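Local coordinates for nicotinate-nucleotide pyrophosphorylase (Ehrlichia chaffeensis, PDB 3L0G), which probably catalyses the conversion of quinolinate to nicotinate mononucleotide, with phosphoribosyl pyrophosphate as the other substrate and loss of carbon dioxide, on the pathway to NAD(+), at residues E53-A58 / I110-I115; H125-A130 / K288-D293; V181-N186 / T195-R200; S239-A244 / T271-I276. One frame throughout, in Å; residues are numbered along the deposited sequence.

Interaction 1 (E53-A58 / I110-I115)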
loop_
_atom_site.group_PDB
_atom_site.type_symbol
_atom_site.label_atom_id
_atom_site.label_comp_id
_atom_site.label_asym_id
_atom_site.label_seq_id
_atom_site.Cartn_x
_atom_site.Cartn_y
_atom_site.Cartn_z
ATOM N N GLU C 53 -27.311 -5.218 17.670
ATOM C CA GLU C 53 -27.727 -6.528 17.283
ATOM C C GLU C 53 -26.526 -7.451 17.105
ATOM O O GLU C 53 -25.548 -7.113 16.409
ATOM C CB GLU C 53 -28.514 -6.464 15.985
ATOM C CG GLU C 53 -29.924 -5.916 16.166
ATOM C CD GLU C 53 -30.045 -4.418 15.967
ATOM O OE1 GLU C 53 -29.020 -3.699 16.063
ATOM O OE2 GLU C 53 -31.191 -3.970 15.709
ATOM N N LYS C 54 -26.619 -8.606 17.749
ATOM C CA LYS C 54 -25.651 -9.691 17.605
ATOM C C LYS C 54 -26.262 -10.792 16.738
ATOM O O LYS C 54 -27.438 -11.141 16.890
ATOM C CB LYS C 54 -25.266 -10.247 18.983
ATOM N N VAL C 55 -25.443 -11.346 15.845
ATOM C CA VAL C 55 -25.874 -12.385 14.919
ATOM C C VAL C 55 -24.890 -13.546 14.906
ATOM O O VAL C 55 -23.683 -13.329 15.015
ATOM C CB VAL C 55 -26.006 -11.855 13.467
ATOM C CG1 VAL C 55 -27.136 -10.827 13.352
ATOM C CG2 VAL C 55 -24.664 -11.305 12.937
ATOM N N ASN C 56 -25.416 -14.770 14.800
ATOM C CA ASN C 56 -24.620 -15.922 14.407
ATOM C C ASN C 56 -24.510 -15.943 12.899
ATOM O O ASN C 56 -25.497 -15.760 12.199
ATOM C CB ASN C 56 -25.225 -17.248 14.920
ATOM C CG ASN C 56 -25.210 -17.343 16.452
ATOM O OD1 ASN C 56 -24.350 -16.763 17.111
ATOM N ND2 ASN C 56 -26.172 -18.072 17.017
ATOM N N PHE C 57 -23.304 -16.175 12.401
ATOM C CA PHE C 57 -23.054 -16.199 10.958
ATOM C C PHE C 57 -22.263 -17.420 10.519
ATOM O O PHE C 57 -21.541 -18.013 11.314
ATOM C CB PHE C 57 -22.311 -14.925 10.543
ATOM C CG PHE C 57 -20.850 -14.906 10.899
ATOM C CD1 PHE C 57 -19.897 -15.366 10.001
ATOM C CD2 PHE C 57 -20.418 -14.387 12.112
ATOM C CE1 PHE C 57 -18.550 -15.341 10.310
ATOM C CE2 PHE C 57 -19.059 -14.369 12.429
ATOM C CZ PHE C 57 -18.136 -14.853 11.532
ATOM N N ALA C 58 -22.384 -17.746 9.236
ATOM C CA ALA C 58 -21.578 -18.749 8.561
ATOM C C ALA C 58 -21.283 -18.345 7.110
ATOM O O ALA C 58 -22.159 -17.824 6.393
ATOM C CB ALA C 58 -22.294 -20.121 8.579
ATOM N N ILE C 110 -23.471 -4.654 12.989
ATOM C CA ILE C 110 -23.022 -3.367 12.465
ATOM C C ILE C 110 -21.584 -3.458 11.967
ATOM O O ILE C 110 -21.207 -2.691 11.091
ATOM C CB ILE C 110 -23.238 -2.200 13.525
ATOM C CG1 ILE C 110 -23.206 -0.828 12.853
ATOM C CG2 ILE C 110 -22.194 -2.263 14.661
ATOM C CD1 ILE C 110 -23.519 0.353 13.805
ATOM N N TYR C 111 -20.789 -4.405 12.494
ATOM C CA TYR C 111 -19.384 -4.568 12.090
ATOM C C TYR C 111 -19.171 -5.637 11.014
ATOM O O TYR C 111 -18.256 -5.507 10.216
ATOM C CB TYR C 111 -18.476 -4.861 13.307
ATOM C CG TYR C 111 -18.253 -3.632 14.185
ATOM C CD1 TYR C 111 -17.255 -2.693 13.867
ATOM C CD2 TYR C 111 -19.031 -3.399 15.313
ATOM C CE1 TYR C 111 -17.052 -1.557 14.651
ATOM C CE2 TYR C 111 -18.830 -2.251 16.117
ATOM C CZ TYR C 111 -17.838 -1.340 15.772
ATOM O OH TYR C 111 -17.624 -0.206 16.532
ATOM N N LEU C 112 -20.045 -6.643 10.955
ATOM C CA LEU C 112 -19.970 -7.697 9.935
ATOM C C LEU C 112 -20.510 -7.307 8.554
ATOM O O LEU C 112 -19.900 -7.628 7.541
ATOM C CB LEU C 112 -20.723 -8.940 10.434
ATOM C CG LEU C 112 -20.744 -10.210 9.593
ATOM C CD1 LEU C 112 -19.343 -10.751 9.404
ATOM C CD2 LEU C 112 -21.685 -11.249 10.278
ATOM N N LEU C 113 -21.669 -6.664 8.493
ATOM C CA LEU C 113 -22.314 -6.412 7.203
ATOM C C LEU C 113 -21.534 -5.481 6.262
ATOM O O LEU C 113 -21.546 -5.677 5.063
ATOM C CB LEU C 113 -23.771 -5.924 7.385
ATOM C CG LEU C 113 -24.742 -6.903 8.116
ATOM C CD1 LEU C 113 -26.176 -6.514 7.856
ATOM C CD2 LEU C 113 -24.525 -8.340 7.683
ATOM N N PRO C 114 -20.842 -4.478 6.792
ATOM C CA PRO C 114 -20.037 -3.611 5.905
ATOM C C PRO C 114 -18.809 -4.241 5.249
ATOM O O PRO C 114 -18.254 -3.676 4.291
ATOM C CB PRO C 114 -19.599 -2.471 6.834
ATOM C CG PRO C 114 -20.620 -2.454 7.896
ATOM C CD PRO C 114 -20.946 -3.919 8.141
ATOM N N ILE C 115 -18.390 -5.402 5.738
ATOM C CA ILE C 115 -17.230 -6.099 5.164
ATOM C C ILE C 115 -17.628 -7.358 4.412
ATOM O O ILE C 115 -16.777 -8.014 3.791
ATOM C CB ILE C 115 -16.146 -6.430 6.262
ATOM C CG1 ILE C 115 -16.734 -7.324 7.369
ATOM C CG2 ILE C 115 -15.516 -5.123 6.856
ATOM C CD1 ILE C 115 -15.756 -7.784 8.410
HETATM O O HOH W 1 -24.998 -4.446 15.411
#
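Leu112 reaches from the short helix 109-112 against Val55 and Phe57, two residues of strand 54-61 in the four-stranded antiparallel sheet of the N-terminal domain of this phosphoribosyltransferase. The two strand residues alternate with Lys54 and Asn56, so their side chains project from the same side of the sheet toward the helix, while the intervening pair turn the other way.

The direct contact is apolar and runs through one methyl group. With chi1 at -177°, CG of Leu112 stands opposite the backbone N and carries CD2 to within 3.7 Å of Phe57 CB. Leu112 CD2 is also 3.8 Å from Phe57 CG and meets the ring obliquely. Leu112 CD2 approaches Val55 CG2 at 4.0 Å as well, thereby bridging two successive inward-facing positions of the strand. All three residues are buried, and Ile294 on strand 290-294 packs on each of them, while Phe77 meets the ring of Phe57 with the two planes steeply inclined.

Polar contact lies just ahead of the strand, where Glu53 also forms a salt bridge through OE2 with Arg200 of a second subunit. No direct hydrogen bond joins the two segments; instead a single water connects their backbones. The water donates to Glu53 O at 2.9 Å and accepts from Ile110 N, also at 2.9 Å.

Interaction 2 (H125-A130 / K288-D293)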
loop_
_atom_site.group_PDB
_atom_site.type_symbol
_atom_site.label_atom_id
_atom_site.label_comp_id
_atom_site.label_asym_id
_atom_site.label_seq_id
_atom_site.Cartn_x
_atom_site.Cartn_y
_atom_site.Cartn_z
ATOM N N HIS C 125 -13.146 -15.098 -5.745
ATOM C CA HIS C 125 -12.088 -14.960 -6.756
ATOM C C HIS C 125 -10.968 -15.975 -6.519
ATOM O O HIS C 125 -10.629 -16.787 -7.422
ATOM C CB HIS C 125 -11.530 -13.556 -6.658
ATOM C CG HIS C 125 -10.416 -13.243 -7.612
ATOM N ND1 HIS C 125 -10.610 -12.482 -8.742
ATOM C CD2 HIS C 125 -9.091 -13.530 -7.569
ATOM C CE1 HIS C 125 -9.445 -12.328 -9.362
ATOM N NE2 HIS C 125 -8.517 -12.967 -8.677
ATOM N N ALA C 126 -10.399 -15.953 -5.305
ATOM C CA ALA C 126 -9.271 -16.827 -4.985
ATOM C C ALA C 126 -9.673 -18.288 -5.154
ATOM O O ALA C 126 -8.913 -19.061 -5.713
ATOM C CB ALA C 126 -8.702 -16.559 -3.561
ATOM N N SER C 127 -10.868 -18.668 -4.681
ATOM C CA SER C 127 -11.306 -20.052 -4.789
ATOM C C SER C 127 -11.597 -20.454 -6.248
ATOM O O SER C 127 -11.389 -21.619 -6.638
ATOM C CB SER C 127 -12.512 -20.339 -3.867
ATOM O OG SER C 127 -12.112 -20.355 -2.499
ATOM N N GLY C 128 -12.071 -19.506 -7.057
ATOM C CA GLY C 128 -12.257 -19.775 -8.490
ATOM C C GLY C 128 -10.950 -20.134 -9.174
ATOM O O GLY C 128 -10.873 -21.093 -9.933
ATOM N N ILE C 129 -9.899 -19.387 -8.887
ATOM C CA ILE C 129 -8.575 -19.717 -9.446
ATOM C C ILE C 129 -8.020 -21.056 -8.923
ATOM O O ILE C 129 -7.581 -21.897 -9.690
ATOM C CB ILE C 129 -7.603 -18.578 -9.199
ATOM C CG1 ILE C 129 -8.087 -17.336 -9.968
ATOM C CG2 ILE C 129 -6.168 -18.974 -9.605
ATOM C CD1 ILE C 129 -7.316 -16.018 -9.622
ATOM N N ALA C 130 -8.081 -21.277 -7.620
ATOM C CA ALA C 130 -7.548 -22.508 -7.041
ATOM C C ALA C 130 -8.304 -23.699 -7.620
ATOM O O ALA C 130 -7.699 -24.693 -7.952
ATOM C CB ALA C 130 -7.654 -22.488 -5.522
ATOM N N LYS C 288 -16.255 -18.988 -7.690
ATOM C CA LYS C 288 -17.095 -19.934 -6.964
ATOM C C LYS C 288 -18.148 -19.187 -6.155
ATOM O O LYS C 288 -17.968 -18.034 -5.742
ATOM C CB LYS C 288 -16.257 -20.818 -6.058
ATOM C CG LYS C 288 -15.324 -21.749 -6.819
ATOM C CD LYS C 288 -16.134 -22.670 -7.726
ATOM C CE LYS C 288 -15.351 -23.862 -8.158
ATOM N NZ LYS C 288 -16.157 -24.702 -9.085
ATOM N N ASP C 289 -19.261 -19.865 -5.943
ATOM C CA ASP C 289 -20.381 -19.312 -5.250
ATOM C C ASP C 289 -20.258 -19.689 -3.781
ATOM O O ASP C 289 -20.264 -20.891 -3.413
ATOM C CB ASP C 289 -21.690 -19.833 -5.891
ATOM C CG ASP C 289 -22.912 -19.124 -5.376
ATOM O OD1 ASP C 289 -22.748 -18.229 -4.518
ATOM O OD2 ASP C 289 -24.048 -19.486 -5.795
ATOM N N ILE C 290 -20.131 -18.647 -2.965
ATOM C CA ILE C 290 -19.931 -18.720 -1.510
ATOM C C ILE C 290 -20.716 -17.555 -0.918
ATOM O O ILE C 290 -20.665 -16.463 -1.463
ATOM C CB ILE C 290 -18.440 -18.556 -1.145
ATOM C CG1 ILE C 290 -17.604 -19.641 -1.841
ATOM C CG2 ILE C 290 -18.219 -18.592 0.384
ATOM C CD1 ILE C 290 -16.062 -19.420 -1.780
ATOM N N GLY C 291 -21.458 -17.785 0.163
ATOM C CA GLY C 291 -22.325 -16.733 0.727
ATOM C C GLY C 291 -22.163 -16.543 2.205
ATOM O O GLY C 291 -21.521 -17.343 2.843
ATOM N N LEU C 292 -22.775 -15.487 2.744
ATOM C CA LEU C 292 -22.781 -15.204 4.167
ATOM C C LEU C 292 -24.209 -15.402 4.675
ATOM O O LEU C 292 -25.112 -14.668 4.293
ATOM C CB LEU C 292 -22.327 -13.769 4.435
ATOM C CG LEU C 292 -22.309 -13.330 5.917
ATOM C CD1 LEU C 292 -21.438 -14.245 6.747
ATOM C CD2 LEU C 292 -21.820 -11.884 6.049
ATOM N N ASP C 293 -24.401 -16.412 5.511
ATOM C CA ASP C 293 -25.715 -16.780 6.010
ATOM C C ASP C 293 -25.770 -16.328 7.460
ATOM O O ASP C 293 -24.837 -16.597 8.228
ATOM C CB ASP C 293 -25.958 -18.291 5.909
ATOM C CG ASP C 293 -26.119 -18.790 4.441
ATOM O OD1 ASP C 293 -26.637 -18.054 3.569
ATOM O OD2 ASP C 293 -25.741 -19.944 4.149
#
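Lys288 lays the aliphatic start of its side chain against the backbone of helix 116-139 at Ser127 and Gly128. The van der Waals part of the contact centres on Lys288 CG, 3.9 Å from Ser127 O and 4.0 Å from Gly128 N. Gly128 has no side chain to hold the two segments apart, and its CA comes within 5.1 Å of Lys288 CA. The lysine chain bends at chi2 (-60°) and then runs on extended, carrying its amino group away from the helix toward Glu63, with which NZ makes a long, weak ion pair.

A second van der Waals approach is made by Ile290, whose CD1 methyl stands 4.1 Å from Ser127 OG. This hydroxyl is buried, but its hydrogen-bond partner belongs to neither segment: OG is bonded to the backbone N of Cys68. No hydrogen bond crosses between 125-130 and 288-293, so contact here rests on van der Waals approach of side-chain carbons to the helix backbone and the Ser127 hydroxyl. Lys288 nevertheless shares a backbone hydrogen bond with Gln124, just ahead of the helical segment.

The contact places the entry to strand 290-294 beside the long helix 116-139. Ile290 lies between that helix, where it touches Ile123 and Gln124, and Ile59 of the adjoining antiparallel strand 54-61; on another side of the helix, Ala126 and Ile129 pack on helix 158-167.

Interaction 3 (V181-N186 / T195-R200). With FMT (formic acid), chain J.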
loop_
_atom_site.group_PDB
_atom_site.type_symbol
_atom_site.label_atom_id
_atom_site.label_comp_id
_atom_site.label_asym_id
_atom_site.label_seq_id
_atom_site.Cartn_x
_atom_site.Cartn_y
_atom_site.Cartn_z
ATOM N N VAL C 181 14.316 -14.097 -16.096
ATOM C CA VAL C 181 14.478 -13.747 -17.501
ATOM C C VAL C 181 13.505 -14.559 -18.352
ATOM O O VAL C 181 13.373 -15.795 -18.201
ATOM C CB VAL C 181 15.918 -13.981 -17.975
ATOM C CG1 VAL C 181 15.986 -13.989 -19.532
ATOM C CG2 VAL C 181 16.847 -12.909 -17.350
ATOM N N LEU C 182 12.798 -13.863 -19.233
ATOM C CA LEU C 182 11.958 -14.548 -20.215
ATOM C C LEU C 182 11.968 -13.674 -21.443
ATOM O O LEU C 182 11.344 -12.626 -21.448
ATOM C CB LEU C 182 10.521 -14.777 -19.694
ATOM C CG LEU C 182 9.602 -15.495 -20.702
ATOM C CD1 LEU C 182 10.173 -16.862 -21.084
ATOM C CD2 LEU C 182 8.176 -15.655 -20.152
ATOM N N ILE C 183 12.730 -14.115 -22.448
ATOM C CA ILE C 183 12.907 -13.407 -23.692
ATOM C C ILE C 183 11.699 -13.731 -24.528
ATOM O O ILE C 183 11.375 -14.900 -24.734
ATOM C CB ILE C 183 14.196 -13.875 -24.419
ATOM C CG1 ILE C 183 15.426 -13.649 -23.482
ATOM C CG2 ILE C 183 14.338 -13.180 -25.778
ATOM C CD1 ILE C 183 16.730 -14.171 -23.994
ATOM N N LYS C 184 11.039 -12.684 -25.006
ATOM C CA LYS C 184 9.724 -12.784 -25.610
ATOM C C LYS C 184 9.767 -12.482 -27.074
ATOM O O LYS C 184 10.760 -11.931 -27.564
ATOM C CB LYS C 184 8.760 -11.860 -24.856
ATOM C CG LYS C 184 8.428 -12.443 -23.489
ATOM C CD LYS C 184 7.337 -11.695 -22.749
ATOM C CE LYS C 184 7.013 -12.346 -21.415
ATOM N NZ LYS C 184 5.951 -13.418 -21.459
ATOM N N ASP C 185 8.693 -12.844 -27.779
ATOM C CA ASP C 185 8.504 -12.473 -29.185
ATOM C C ASP C 185 8.924 -11.028 -29.450
ATOM O O ASP C 185 9.647 -10.733 -30.406
ATOM C CB ASP C 185 7.047 -12.723 -29.660
ATOM C CG ASP C 185 5.986 -11.947 -28.857
ATOM O OD1 ASP C 185 6.292 -11.202 -27.874
ATOM O OD2 ASP C 185 4.801 -12.050 -29.256
ATOM N N ASN C 186 8.512 -10.127 -28.576
ATOM C CA ASN C 186 8.767 -8.692 -28.799
ATOM C C ASN C 186 10.216 -8.232 -28.546
ATOM O O ASN C 186 10.644 -7.214 -29.082
ATOM C CB ASN C 186 7.761 -7.862 -28.032
ATOM C CG ASN C 186 6.383 -7.871 -28.693
ATOM O OD1 ASN C 186 5.365 -7.604 -28.035
ATOM N ND2 ASN C 186 6.342 -8.169 -30.008
ATOM N N THR C 195 19.669 -15.093 -31.474
ATOM C CA THR C 195 21.092 -15.184 -31.116
ATOM C C THR C 195 21.589 -13.876 -30.527
ATOM O O THR C 195 22.257 -13.894 -29.502
ATOM C CB THR C 195 21.965 -15.626 -32.305
ATOM O OG1 THR C 195 21.592 -16.954 -32.683
ATOM C CG2 THR C 195 23.528 -15.592 -31.938
ATOM N N LEU C 196 21.228 -12.741 -31.117
ATOM C CA LEU C 196 21.715 -11.448 -30.583
ATOM C C LEU C 196 21.090 -11.114 -29.228
ATOM O O LEU C 196 21.770 -10.613 -28.334
ATOM C CB LEU C 196 21.487 -10.309 -31.577
ATOM C CG LEU C 196 22.007 -8.937 -31.150
ATOM C CD1 LEU C 196 23.549 -8.863 -31.201
ATOM C CD2 LEU C 196 21.391 -7.889 -32.067
ATOM N N ALA C 197 19.806 -11.410 -29.056
ATOM C CA ALA C 197 19.153 -11.215 -27.748
ATOM C C ALA C 197 19.864 -12.000 -26.630
ATOM O O ALA C 197 20.188 -11.435 -25.558
ATOM C CB ALA C 197 17.631 -11.599 -27.816
ATOM N N ILE C 198 20.108 -13.293 -26.862
ATOM C CA ILE C 198 20.715 -14.135 -25.838
ATOM C C ILE C 198 22.144 -13.650 -25.565
ATOM O O ILE C 198 22.567 -13.543 -24.393
ATOM C CB ILE C 198 20.751 -15.635 -26.241
ATOM C CG1 ILE C 198 19.320 -16.213 -26.325
ATOM C CG2 ILE C 198 21.571 -16.436 -25.207
ATOM C CD1 ILE C 198 19.202 -17.500 -27.150
ATOM N N GLN C 199 22.898 -13.384 -26.640
ATOM C CA GLN C 199 24.263 -12.862 -26.482
ATOM C C GLN C 199 24.327 -11.627 -25.579
ATOM O O GLN C 199 25.184 -11.554 -24.660
ATOM C CB GLN C 199 24.902 -12.529 -27.839
ATOM C CG GLN C 199 25.373 -13.769 -28.658
ATOM C CD GLN C 199 26.026 -13.376 -30.007
ATOM O OE1 GLN C 199 26.362 -14.234 -30.842
ATOM N NE2 GLN C 199 26.215 -12.067 -30.208
ATOM N N ARG C 200 23.445 -10.654 -25.850
ATOM C CA ARG C 200 23.406 -9.405 -25.058
ATOM C C ARG C 200 23.038 -9.643 -23.609
ATOM O O ARG C 200 23.656 -9.072 -22.704
ATOM C CB ARG C 200 22.411 -8.407 -25.662
ATOM C CG ARG C 200 22.931 -7.758 -26.925
ATOM C CD ARG C 200 21.888 -6.876 -27.492
ATOM N NE ARG C 200 22.360 -6.100 -28.629
ATOM C CZ ARG C 200 21.612 -5.189 -29.249
ATOM N NH1 ARG C 200 20.363 -4.949 -28.849
ATOM N NH2 ARG C 200 22.112 -4.518 -30.271
HETATM C C FMT J . 5.510 -14.512 -17.709
HETATM O O1 FMT J . 6.221 -14.779 -16.731
HETATM O O2 FMT J . 5.729 -13.554 -18.461
#
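Ile183 and Ile198 cross their side chains at about a right angle, meeting where CD1 of Ile183 comes 4.0 Å from CG1 of Ile198. The other branch of Ile183 engages Ala197: its CG2, anti to the backbone N, stands 4.2 Å from the Ala197 CB methyl. Ile183 thus spreads two branches over adjacent residues of helix 194-204, with the CB of Ala197 directed toward the strand. All three residues are buried, and Ile210 of the neighbouring strand 210-214 touches both isoleucines.

Strand 181-183 is an outermost strand of the six-stranded parallel sheet in this chain, within the C-terminal domain, whose alternating strands and helices follow the alpha/beta-barrel pattern of the quinolinate phosphoribosyltransferases. Helix 194-204 covers one side of this strand, and Ile49 of a second subunit packs on Ala197.

Lys184, at the N-cap position of the following helix, runs its side chain in another direction. Its chain is extended until chi4, where a bend (-89°) turns NZ toward a formate, probably from the crystallisation liquor, and Lys184 NZ donates to formate O2 at 3.0 Å. Leu182 CD2 lies 3.6 Å from formate O2, while Arg151 and Arg174 also hydrogen-bond the formate.

Interaction 4 (S239-A244 / T271-I276)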
loop_
_atom_site.group_PDB
_atom_site.type_symbol
_atom_site.label_atom_id
_atom_site.label_comp_id
_atom_site.label_asym_id
_atom_site.label_seq_id
_atom_site.Cartn_x
_atom_site.Cartn_y
_atom_site.Cartn_z
ATOM N N SER C 239 1.226 -31.207 -33.228
ATOM C CA SER C 239 2.261 -31.750 -34.120
ATOM C C SER C 239 3.627 -31.048 -33.943
ATOM O O SER C 239 4.677 -31.714 -33.817
ATOM C CB SER C 239 1.758 -31.740 -35.591
ATOM O OG SER C 239 2.766 -31.382 -36.522
ATOM N N GLU C 240 3.618 -29.717 -33.918
ATOM C CA GLU C 240 4.852 -28.959 -33.667
ATOM C C GLU C 240 5.404 -29.205 -32.265
ATOM O O GLU C 240 6.617 -29.229 -32.082
ATOM C CB GLU C 240 4.653 -27.457 -33.810
ATOM C CG GLU C 240 4.768 -26.933 -35.210
ATOM C CD GLU C 240 4.335 -25.484 -35.305
ATOM O OE1 GLU C 240 3.178 -25.174 -34.962
ATOM O OE2 GLU C 240 5.164 -24.651 -35.700
ATOM N N ILE C 241 4.519 -29.359 -31.284
ATOM C CA ILE C 241 4.962 -29.601 -29.929
ATOM C C ILE C 241 5.710 -30.934 -29.906
ATOM O O ILE C 241 6.793 -31.035 -29.327
ATOM C CB ILE C 241 3.802 -29.564 -28.916
ATOM C CG1 ILE C 241 3.267 -28.138 -28.786
ATOM C CG2 ILE C 241 4.274 -30.070 -27.516
ATOM C CD1 ILE C 241 1.887 -28.052 -28.157
ATOM N N LYS C 242 5.142 -31.946 -30.558
ATOM C CA LYS C 242 5.787 -33.258 -30.594
ATOM C C LYS C 242 7.122 -33.167 -31.317
ATOM O O LYS C 242 8.080 -33.781 -30.904
ATOM C CB LYS C 242 4.898 -34.320 -31.239
ATOM C CG LYS C 242 3.733 -34.774 -30.342
ATOM C CD LYS C 242 2.817 -35.787 -31.090
ATOM C CE LYS C 242 1.703 -36.341 -30.167
ATOM N NZ LYS C 242 0.851 -37.378 -30.870
ATOM N N LYS C 243 7.203 -32.362 -32.372
ATOM C CA LYS C 243 8.483 -32.199 -33.071
ATOM C C LYS C 243 9.509 -31.517 -32.188
ATOM O O LYS C 243 10.689 -31.850 -32.244
ATOM C CB LYS C 243 8.289 -31.417 -34.369
ATOM C CG LYS C 243 9.526 -31.132 -35.162
ATOM C CD LYS C 243 9.892 -32.324 -35.990
ATOM C CE LYS C 243 11.321 -32.234 -36.554
ATOM N NZ LYS C 243 11.534 -33.350 -37.511
ATOM N N ALA C 244 9.067 -30.535 -31.396
ATOM C CA ALA C 244 9.969 -29.797 -30.534
ATOM C C ALA C 244 10.556 -30.710 -29.473
ATOM O O ALA C 244 11.754 -30.709 -29.264
ATOM C CB ALA C 244 9.254 -28.604 -29.880
ATOM N N THR C 271 2.919 -35.496 -24.556
ATOM C CA THR C 271 3.985 -35.260 -25.533
ATOM C C THR C 271 5.363 -35.333 -24.861
ATOM O O THR C 271 6.346 -35.649 -25.521
ATOM C CB THR C 271 3.863 -33.878 -26.240
ATOM O OG1 THR C 271 4.009 -32.827 -25.279
ATOM C CG2 THR C 271 2.535 -33.731 -26.973
ATOM N N GLY C 272 5.434 -35.061 -23.554
ATOM C CA GLY C 272 6.719 -35.101 -22.808
ATOM C C GLY C 272 7.328 -33.725 -22.480
ATOM O O GLY C 272 8.524 -33.610 -22.146
ATOM N N VAL C 273 6.507 -32.682 -22.571
ATOM C CA VAL C 273 6.907 -31.356 -22.117
ATOM C C VAL C 273 6.977 -31.364 -20.569
ATOM O O VAL C 273 6.459 -32.279 -19.935
ATOM C CB VAL C 273 5.947 -30.280 -22.686
ATOM C CG1 VAL C 273 6.087 -30.217 -24.227
ATOM C CG2 VAL C 273 4.483 -30.522 -22.263
ATOM N N ASP C 274 7.636 -30.384 -19.976
ATOM C CA ASP C 274 7.791 -30.300 -18.512
ATOM C C ASP C 274 6.714 -29.470 -17.819
ATOM O O ASP C 274 6.280 -29.792 -16.709
ATOM C CB ASP C 274 9.152 -29.690 -18.171
ATOM C CG ASP C 274 10.310 -30.492 -18.768
ATOM O OD1 ASP C 274 10.475 -31.653 -18.381
ATOM O OD2 ASP C 274 11.027 -29.974 -19.652
ATOM N N TYR C 275 6.292 -28.403 -18.484
ATOM C CA TYR C 275 5.357 -27.455 -17.907
ATOM C C TYR C 275 4.281 -27.106 -18.924
ATOM O O TYR C 275 4.538 -27.109 -20.128
ATOM C CB TYR C 275 6.101 -26.184 -17.510
ATOM C CG TYR C 275 7.144 -26.394 -16.418
ATOM C CD1 TYR C 275 6.749 -26.557 -15.097
ATOM C CD2 TYR C 275 8.500 -26.424 -16.702
ATOM C CE1 TYR C 275 7.649 -26.720 -14.094
ATOM C CE2 TYR C 275 9.451 -26.621 -15.667
ATOM C CZ TYR C 275 9.001 -26.757 -14.372
ATOM O OH TYR C 275 9.856 -26.957 -13.322
ATOM N N ILE C 276 3.085 -26.795 -18.431
ATOM C CA ILE C 276 2.093 -26.090 -19.240
ATOM C C ILE C 276 1.623 -24.839 -18.479
ATOM O O ILE C 276 1.062 -24.941 -17.371
ATOM C CB ILE C 276 0.907 -26.995 -19.631
ATOM C CG1 ILE C 276 1.418 -28.191 -20.458
ATOM C CG2 ILE C 276 -0.154 -26.196 -20.450
ATOM C CD1 ILE C 276 0.444 -29.380 -20.486
#
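With CG2 anti to the backbone N and CG1 beside it (chi1 -69°), Ile241 presents its CG2 methyl to both Thr271 and Val273. In Thr271, chi1 of 63° places OG1 between the backbone N and the carbonyl carbon, and leaves CG2 beside the N, reaching for the helix.

The Ile241 CG2 methyl lies 3.6 Å from Thr271 OG1 and 3.8 Å from Val273 CG1. In both pairs the side chains cross at about a right angle, and the one methyl meets two residues on either side of Gly272. The OG1 contact is a packing contact; the hydroxyl is hydrogen-bonded to the carbonyl O of Ile268, in the preceding helix 262-269. Thr271 CG2 then touches Lys242 CG at 3.7 Å. Beyond this point the extended chain of the exposed Lys242 runs on, whereas Ile241 and Val273 are buried.

Gly272 follows helix 262-269 with a positive phi of 104°, a backbone setting in which a CB would press on the preceding carbonyl O. The turn there lets Thr271 and Val273 both direct their CB atoms toward helix 238-248, where Val273 also touches Val245. On the sheet side, Val273 packs on Val256 of strand 253-257. Hence the connection from helix 262-269 into strand 275-277 is packed against helix 238-248, the helix before 262-269 in the chain, an arrangement belonging to the successive beta-alpha units of the alpha/beta-barrel fold of this enzyme family.

From the N terminus, interaction 1 is the first to close, joining strand 54-61 to helix 109-112 within the N-terminal domain after a loop of 51 residues. Helix 116-139 follows, and interaction 2 opens on it, closing only at strand 290-294 near the C terminus. Interactions 3 and 4 both nest in that long excursion, one after the other: 181-186 with 195-200 is a local closure, 239-244 with 271-276 a wider one. Both reach the same parallel sheet, with centres about 21 Å apart. No loops cross. Interactions 1 and 2 touch through neighbouring strands 54-61 and 290-294, so the chain's end returns to the N-terminal antiparallel sheet.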